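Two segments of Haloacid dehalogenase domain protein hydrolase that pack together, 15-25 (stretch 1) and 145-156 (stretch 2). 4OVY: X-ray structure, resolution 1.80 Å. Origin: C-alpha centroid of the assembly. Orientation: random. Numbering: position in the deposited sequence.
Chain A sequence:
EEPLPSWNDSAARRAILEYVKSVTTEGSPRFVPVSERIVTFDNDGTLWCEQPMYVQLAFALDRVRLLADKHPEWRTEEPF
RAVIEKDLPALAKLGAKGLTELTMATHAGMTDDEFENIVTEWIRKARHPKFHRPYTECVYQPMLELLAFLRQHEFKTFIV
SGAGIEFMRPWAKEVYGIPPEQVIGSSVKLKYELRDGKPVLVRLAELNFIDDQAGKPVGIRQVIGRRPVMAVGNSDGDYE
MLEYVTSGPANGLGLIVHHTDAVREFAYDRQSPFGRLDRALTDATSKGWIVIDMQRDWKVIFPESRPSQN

Stretch 1 15-25: AILEYVKSVTT
Stretch 2, residues 145-156: ELLAFLRQHEFK

Two helical segments pack side by side in nearly parallel fashion through an apolar contact that no hydrogen bond crosses. The helices running through 15-23 and 145-151, both begun earlier in the chain, run in the same direction at a signed crossing angle of -15°, their axes 11.4 Å apart at closest approach; together the stretches bury 415 Å². CA-CA distances set the register and narrow along it: Ile16-Leu146 8.8 Å, Val20-Leu150 7.6 Å, Thr24-His153 6.9 Å.

Val20 (chi1 t) has the largest covered area, 73 Å². Its CG2 lies 3.6 Å from Leu150 CD2 and 3.8 Å from Phe149 CE2, van der Waals contacts between hydrocarbon groups, while its CG1 sits over one face of the His153 ring, 4.0 Å from the centroid and 23° off the normal, a CH-pi contact. Leu17 CD2 (m, t) lies 3.7 Å from Phe149 CZ (Phe149 t, chi2 69°). One turn before Val20, Ile16 (m, t) places CG2 3.7 Å from Leu146 CD1 (Leu146 t, p).

Beyond the second helix, Glu154 takes positive phi (68/27) and Phe155 is extended (-81/147; chi1 m, chi2 71°); Phe155 CZ reaches Val23 CG2 at 3.7 Å.

Two polar side chains at the contact bond back to their own backbones: Thr24 OG1 (chi1 p) donates to Val20 O at 2.7 Å, and His153 ND1 (chi1 m, chi2 78°) to Phe149 O at 2.9 Å with an N-H...O angle of 167°.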

ATOM      1  N   ALA A  15     -29.988  -1.353   0.271  1.00 22.42           N
ATOM      2  CA  ALA A  15     -28.974  -0.320   0.475  1.00 23.05           C
ATOM      3  C   ALA A  15     -27.801  -0.457  -0.490  1.00 20.88           C
ATOM      4  O   ALA A  15     -27.329   0.538  -1.033  1.00 21.82           O
ATOM      5  CB  ALA A  15     -28.468  -0.353   1.909  1.00 23.84           C
ATOM      6  N   ILE A  16     -27.327  -1.684  -0.695  1.00 22.08           N
ATOM      7  CA  ILE A  16     -26.190  -1.923  -1.571  1.00 20.82           C
ATOM      8  C   ILE A  16     -26.534  -1.545  -3.008  1.00 20.72           C
ATOM      9  O   ILE A  16     -25.803  -0.782  -3.637  1.00 19.71           O
ATOM     10  CB  ILE A  16     -25.701  -3.383  -1.504  1.00 22.04           C
ATOM     11  CG1 ILE A  16     -25.052  -3.648  -0.145  1.00 22.24           C
ATOM     12  CG2 ILE A  16     -24.706  -3.668  -2.625  1.00 22.65           C
ATOM     13  CD1 ILE A  16     -24.858  -5.114   0.164  1.00 23.13           C
ATOM     14  N   LEU A  17     -27.655  -2.059  -3.510  1.00 20.64           N
ATOM     15  CA  LEU A  17     -28.047  -1.803  -4.898  1.00 21.93           C
ATOM     16  C   LEU A  17     -28.292  -0.314  -5.143  1.00 20.76           C
ATOM     17  O   LEU A  17     -27.831   0.230  -6.142  1.00 22.05           O
ATOM     18  CB  LEU A  17     -29.282  -2.627  -5.279  1.00 22.32           C
ATOM     19  CG  LEU A  17     -29.096  -4.150  -5.295  1.00 25.46           C
ATOM     20  CD1 LEU A  17     -30.444  -4.836  -5.451  1.00 25.59           C
ATOM     21  CD2 LEU A  17     -28.133  -4.599  -6.388  1.00 26.45           C
ATOM     22  N   GLU A  18     -29.000   0.334  -4.216  1.00 21.45           N
ATOM     23  CA  GLU A  18     -29.319   1.764  -4.308  1.00 22.16           C
ATOM     24  C   GLU A  18     -28.051   2.621  -4.303  1.00 20.28           C
ATOM     25  O   GLU A  18     -27.887   3.531  -5.126  1.00 20.50           O
ATOM     26  CB  GLU A  18     -30.230   2.173  -3.139  1.00 26.63           C
ATOM     27  CG  GLU A  18     -30.753   3.605  -3.174  1.00 33.26           C
ATOM     28  CD  GLU A  18     -31.994   3.799  -2.299  1.00 47.03           C
ATOM     29  OE1 GLU A  18     -31.986   3.309  -1.143  1.00 55.25           O
ATOM     30  OE2 GLU A  18     -32.982   4.434  -2.765  1.00 48.42           O
ATOM     31  N   TYR A  19     -27.159   2.324  -3.370  1.00 19.37           N
ATOM     32  CA  TYR A  19     -25.934   3.096  -3.218  1.00 20.46           C
ATOM     33  C   TYR A  19     -25.015   2.942  -4.429  1.00 20.58           C
ATOM     34  O   TYR A  19     -24.515   3.934  -4.968  1.00 19.82           O
ATOM     35  CB  TYR A  19     -25.207   2.676  -1.943  1.00 20.27           C
ATOM     36  CG  TYR A  19     -24.000   3.522  -1.640  1.00 19.87           C
ATOM     37  CD1 TYR A  19     -24.151   4.810  -1.139  1.00 21.96           C
ATOM     38  CD2 TYR A  19     -22.712   3.039  -1.845  1.00 22.23           C
ATOM     39  CE1 TYR A  19     -23.051   5.598  -0.847  1.00 23.25           C
ATOM     40  CE2 TYR A  19     -21.597   3.822  -1.553  1.00 21.94           C
ATOM     41  CZ  TYR A  19     -21.774   5.101  -1.061  1.00 21.32           C
ATOM     42  OH  TYR A  19     -20.686   5.890  -0.773  1.00 23.61           O
ATOM     43  N   VAL A  20     -24.799   1.706  -4.865  1.00 20.08           N
ATOM     44  CA  VAL A  20     -23.936   1.471  -6.016  1.00 22.34           C
ATOM     45  C   VAL A  20     -24.506   2.165  -7.259  1.00 21.55           C
ATOM     46  O   VAL A  20     -23.774   2.805  -8.005  1.00 22.53           O
ATOM     47  CB  VAL A  20     -23.693  -0.029  -6.258  1.00 22.21           C
ATOM     48  CG1 VAL A  20     -22.974  -0.258  -7.586  1.00 22.75           C
ATOM     49  CG2 VAL A  20     -22.874  -0.606  -5.102  1.00 25.12           C
ATOM     50  N   LYS A  21     -25.813   2.061  -7.466  1.00 21.90           N
ATOM     51  CA  LYS A  21     -26.447   2.759  -8.581  1.00 22.42           C
ATOM     52  C   LYS A  21     -26.228   4.263  -8.493  1.00 22.53           C
ATOM     53  O   LYS A  21     -25.884   4.916  -9.480  1.00 22.89           O
ATOM     54  CB  LYS A  21     -27.943   2.476  -8.613  1.00 25.37           C
ATOM     55  CG  LYS A  21     -28.616   2.958  -9.893  1.00 29.48           C
ATOM     56  CD  LYS A  21     -30.009   2.376 -10.037  1.00 33.38           C
ATOM     57  CE  LYS A  21     -30.001   0.864 -10.242  1.00 38.94           C
ATOM     58  NZ  LYS A  21     -29.225   0.450 -11.443  1.00 43.92           N
ATOM     59  N   SER A  22     -26.419   4.805  -7.295  1.00 22.14           N
ATOM     60  CA  SER A  22     -26.349   6.241  -7.079  1.00 23.43           C
ATOM     61  C   SER A  22     -24.945   6.797  -7.318  1.00 23.38           C
ATOM     62  O   SER A  22     -24.791   7.866  -7.910  1.00 22.57           O
ATOM     63  CB  SER A  22     -26.801   6.570  -5.661  1.00 27.03           C
ATOM     64  OG  SER A  22     -26.782   7.965  -5.450  1.00 35.78           O
ATOM     65  N   VAL A  23     -23.921   6.074  -6.876  1.00 21.91           N
ATOM     66  CA  VAL A  23     -22.560   6.580  -7.014  1.00 21.87           C
ATOM     67  C   VAL A  23     -21.906   6.273  -8.370  1.00 21.44           C
ATOM     68  O   VAL A  23     -20.854   6.821  -8.676  1.00 21.73           O
ATOM     69  CB  VAL A  23     -21.636   6.113  -5.863  1.00 24.14           C
ATOM     70  CG1 VAL A  23     -22.216   6.512  -4.510  1.00 25.96           C
ATOM     71  CG2 VAL A  23     -21.336   4.623  -5.948  1.00 26.05           C
ATOM     72  N   THR A  24     -22.519   5.425  -9.191  1.00 21.23           N
ATOM     73  CA  THR A  24     -21.901   5.062 -10.471  1.00 23.64           C
ATOM     74  C   THR A  24     -22.664   5.508 -11.711  1.00 24.11           C
ATOM     75  O   THR A  24     -22.228   5.225 -12.832  1.00 27.85           O
ATOM     76  CB  THR A  24     -21.659   3.547 -10.574  1.00 23.29           C
ATOM     77  OG1 THR A  24     -22.910   2.844 -10.586  1.00 24.04           O
ATOM     78  CG2 THR A  24     -20.788   3.073  -9.413  1.00 23.79           C
ATOM     79  N   THR A  25     -23.779   6.203 -11.526  1.00 23.02           N
ATOM     80  CA  THR A  25     -24.578   6.674 -12.655  1.00 28.63           C
ATOM     81  C   THR A  25     -24.233   8.130 -12.955  1.00 28.23           C
ATOM     82  O   THR A  25     -24.461   9.017 -12.126  1.00 24.62           O
ATOM     83  CB  THR A  25     -26.093   6.536 -12.403  1.00 30.16           C
ATOM     84  OG1 THR A  25     -26.391   5.211 -11.949  1.00 29.12           O
ATOM     85  CG2 THR A  25     -26.880   6.794 -13.699  1.00 32.86           C
ATOM     86  N   GLU A 145     -20.228 -12.747  -4.363  1.00 20.39           N
ATOM     87  CA  GLU A 145     -21.118 -12.047  -5.289  1.00 22.07           C
ATOM     88  C   GLU A 145     -21.003 -10.530  -5.145  1.00 21.18           C
ATOM     89  O   GLU A 145     -20.948  -9.812  -6.141  1.00 21.19           O
ATOM     90  CB  GLU A 145     -22.565 -12.492  -5.083  1.00 22.85           C
ATOM     91  CG  GLU A 145     -22.802 -13.929  -5.506  1.00 22.33           C
ATOM     92  CD  GLU A 145     -24.142 -14.475  -5.066  1.00 24.10           C
ATOM     93  OE1 GLU A 145     -25.005 -13.681  -4.614  1.00 24.26           O
ATOM     94  OE2 GLU A 145     -24.329 -15.707  -5.182  1.00 23.35           O
ATOM     95  N   LEU A 146     -20.955 -10.053  -3.904  1.00 21.63           N
ATOM     96  CA  LEU A 146     -20.833  -8.620  -3.645  1.00 19.91           C
ATOM     97  C   LEU A 146     -19.522  -8.069  -4.190  1.00 18.73           C
ATOM     98  O   LEU A 146     -19.512  -7.031  -4.841  1.00 18.14           O
ATOM     99  CB  LEU A 146     -20.967  -8.327  -2.146  1.00 18.94           C
ATOM    100  CG  LEU A 146     -20.787  -6.867  -1.725  1.00 20.02           C
ATOM    101  CD1 LEU A 146     -21.762  -5.944  -2.457  1.00 20.34           C
ATOM    102  CD2 LEU A 146     -20.980  -6.762  -0.225  1.00 19.37           C
ATOM    103  N   LEU A 147     -18.420  -8.772  -3.937  1.00 19.13           N
ATOM    104  CA  LEU A 147     -17.118  -8.376  -4.490  1.00 19.37           C
ATOM    105  C   LEU A 147     -17.147  -8.249  -6.024  1.00 18.53           C
ATOM    106  O   LEU A 147     -16.682  -7.251  -6.576  1.00 19.30           O
ATOM    107  CB  LEU A 147     -16.035  -9.370  -4.073  1.00 20.78           C
ATOM    108  CG  LEU A 147     -15.607  -9.321  -2.604  1.00 20.89           C
ATOM    109  CD1 LEU A 147     -14.813 -10.573  -2.268  1.00 19.59           C
ATOM    110  CD2 LEU A 147     -14.803  -8.066  -2.298  1.00 21.17           C
ATOM    111  N   ALA A 148     -17.703  -9.253  -6.700  1.00 19.16           N
ATOM    112  CA  ALA A 148     -17.804  -9.238  -8.164  1.00 23.16           C
ATOM    113  C   ALA A 148     -18.676  -8.084  -8.662  1.00 21.95           C
ATOM    114  O   ALA A 148     -18.332  -7.406  -9.630  1.00 22.16           O
ATOM    115  CB  ALA A 148     -18.360 -10.568  -8.674  1.00 25.52           C
ATOM    116  N   PHE A 149     -19.806  -7.877  -7.991  1.00 22.86           N
ATOM    117  CA  PHE A 149     -20.754  -6.823  -8.334  1.00 23.25           C
ATOM    118  C   PHE A 149     -20.082  -5.450  -8.258  1.00 21.82           C
ATOM    119  O   PHE A 149     -20.214  -4.625  -9.156  1.00 21.17           O
ATOM    120  CB  PHE A 149     -21.952  -6.887  -7.382  1.00 23.91           C
ATOM    121  CG  PHE A 149     -22.952  -5.778  -7.569  1.00 25.22           C
ATOM    122  CD1 PHE A 149     -23.741  -5.720  -8.713  1.00 26.87           C
ATOM    123  CD2 PHE A 149     -23.135  -4.816  -6.588  1.00 25.02           C
ATOM    124  CE1 PHE A 149     -24.680  -4.709  -8.882  1.00 29.33           C
ATOM    125  CE2 PHE A 149     -24.070  -3.796  -6.755  1.00 27.21           C
ATOM    126  CZ  PHE A 149     -24.843  -3.743  -7.904  1.00 26.73           C
ATOM    127  N   LEU A 150     -19.357  -5.216  -7.174  1.00 21.60           N
ATOM    128  CA  LEU A 150     -18.645  -3.952  -6.994  1.00 21.54           C
ATOM    129  C   LEU A 150     -17.558  -3.759  -8.053  1.00 19.26           C
ATOM    130  O   LEU A 150     -17.423  -2.677  -8.626  1.00 18.95           O
ATOM    131  CB  LEU A 150     -18.058  -3.874  -5.584  1.00 21.04           C
ATOM    132  CG  LEU A 150     -19.116  -3.794  -4.475  1.00 22.22           C
ATOM    133  CD1 LEU A 150     -18.506  -4.069  -3.111  1.00 21.67           C
ATOM    134  CD2 LEU A 150     -19.828  -2.446  -4.487  1.00 23.91           C
ATOM    135  N   ARG A 151     -16.791  -4.806  -8.329  1.00 20.86           N
ATOM    136  CA  ARG A 151     -15.749  -4.712  -9.357  1.00 22.35           C
ATOM    137  C   ARG A 151     -16.345  -4.489 -10.753  1.00 22.96           C
ATOM    138  O   ARG A 151     -15.784  -3.751 -11.553  1.00 21.15           O
ATOM    139  CB  ARG A 151     -14.816  -5.922  -9.305  1.00 24.20           C
ATOM    140  CG  ARG A 151     -13.919  -5.906  -8.067  1.00 24.87           C
ATOM    141  CD  ARG A 151     -12.791  -6.924  -8.156  1.00 27.55           C
ATOM    142  NE  ARG A 151     -13.285  -8.297  -8.134  1.00 27.76           N
ATOM    143  CZ  ARG A 151     -13.230  -9.138  -7.093  1.00 25.60           C
ATOM    144  NH1 ARG A 151     -13.726 -10.354  -7.227  1.00 24.82           N
ATOM    145  NH2 ARG A 151     -12.695  -8.788  -5.921  1.00 22.24           N
ATOM    146  N   GLN A 152     -17.500  -5.086 -11.026  1.00 25.22           N
ATOM    147  CA  GLN A 152     -18.221  -4.828 -12.284  1.00 26.59           C
ATOM    148  C   GLN A 152     -18.604  -3.357 -12.440  1.00 25.08           C
ATOM    149  O   GLN A 152     -18.708  -2.864 -13.556  1.00 25.61           O
ATOM    150  CB  GLN A 152     -19.466  -5.710 -12.389  1.00 30.84           C
ATOM    151  CG  GLN A 152     -19.157  -7.175 -12.684  1.00 37.60           C
ATOM    152  CD  GLN A 152     -20.331  -8.104 -12.390  1.00 47.39           C
ATOM    153  OE1 GLN A 152     -21.472  -7.662 -12.219  1.00 53.12           O
ATOM    154  NE2 GLN A 152     -20.051  -9.402 -12.329  1.00 51.99           N
ATOM    155  N   HIS A 153     -18.793  -2.657 -11.321  1.00 22.52           N
ATOM    156  CA  HIS A 153     -19.098  -1.234 -11.326  1.00 24.66           C
ATOM    157  C   HIS A 153     -17.875  -0.360 -11.042  1.00 22.95           C
ATOM    158  O   HIS A 153     -18.007   0.797 -10.631  1.00 21.33           O
ATOM    159  CB  HIS A 153     -20.239  -0.955 -10.346  1.00 24.68           C
ATOM    160  CG  HIS A 153     -21.545  -1.508 -10.809  1.00 28.49           C
ATOM    161  ND1 HIS A 153     -21.870  -2.841 -10.695  1.00 29.35           N
ATOM    162  CD2 HIS A 153     -22.590  -0.916 -11.433  1.00 30.27           C
ATOM    163  CE1 HIS A 153     -23.070  -3.043 -11.210  1.00 31.67           C
ATOM    164  NE2 HIS A 153     -23.528  -1.890 -11.661  1.00 33.99           N
ATOM    165  N   GLU A 154     -16.696  -0.934 -11.291  1.00 21.91           N
ATOM    166  CA  GLU A 154     -15.411  -0.231 -11.271  1.00 23.96           C
ATOM    167  C   GLU A 154     -14.975   0.230  -9.876  1.00 21.97           C
ATOM    168  O   GLU A 154     -14.225   1.188  -9.756  1.00 22.96           O
ATOM    169  CB  GLU A 154     -15.393   0.917 -12.295  1.00 26.62           C
ATOM    170  CG  GLU A 154     -15.757   0.462 -13.713  1.00 31.07           C
ATOM    171  CD  GLU A 154     -15.425   1.498 -14.781  1.00 36.86           C
ATOM    172  OE1 GLU A 154     -14.233   1.643 -15.132  1.00 42.39           O
ATOM    173  OE2 GLU A 154     -16.359   2.163 -15.285  1.00 44.88           O
ATOM    174  N   PHE A 155     -15.419  -0.469  -8.832  1.00 21.22           N
ATOM    175  CA  PHE A 155     -14.843  -0.289  -7.491  1.00 22.04           C
ATOM    176  C   PHE A 155     -13.554  -1.078  -7.391  1.00 21.49           C
ATOM    177  O   PHE A 155     -13.438  -2.140  -7.997  1.00 20.70           O
ATOM    178  CB  PHE A 155     -15.761  -0.825  -6.389  1.00 23.30           C
ATOM    179  CG  PHE A 155     -16.914   0.065  -6.053  1.00 23.96           C
ATOM    180  CD1 PHE A 155     -17.972   0.215  -6.933  1.00 23.22           C
ATOM    181  CD2 PHE A 155     -16.960   0.731  -4.833  1.00 23.94           C
ATOM    182  CE1 PHE A 155     -19.043   1.029  -6.619  1.00 23.76           C
ATOM    183  CE2 PHE A 155     -18.035   1.546  -4.511  1.00 25.49           C
ATOM    184  CZ  PHE A 155     -19.072   1.700  -5.407  1.00 24.80           C
ATOM    185  N   LYS A 156     -12.600  -0.567  -6.615  1.00 22.22           N
ATOM    186  CA  LYS A 156     -11.422  -1.332  -6.202  1.00 21.19           C
ATOM    187  C   LYS A 156     -11.682  -1.880  -4.811  1.00 18.93           C
ATOM    188  O   LYS A 156     -11.890  -1.115  -3.865  1.00 18.15           O
ATOM    189  CB  LYS A 156     -10.159  -0.465  -6.163  1.00 24.88           C
ATOM    190  CG  LYS A 156      -9.676  -0.015  -7.526  1.00 30.79           C
ATOM    191  CD  LYS A 156      -8.447   0.882  -7.441  1.00 34.50           C
ATOM    192  CE  LYS A 156      -7.141   0.107  -7.394  1.00 34.04           C
ATOM    193  NZ  LYS A 156      -6.007   0.913  -7.949  1.00 29.87           N
TER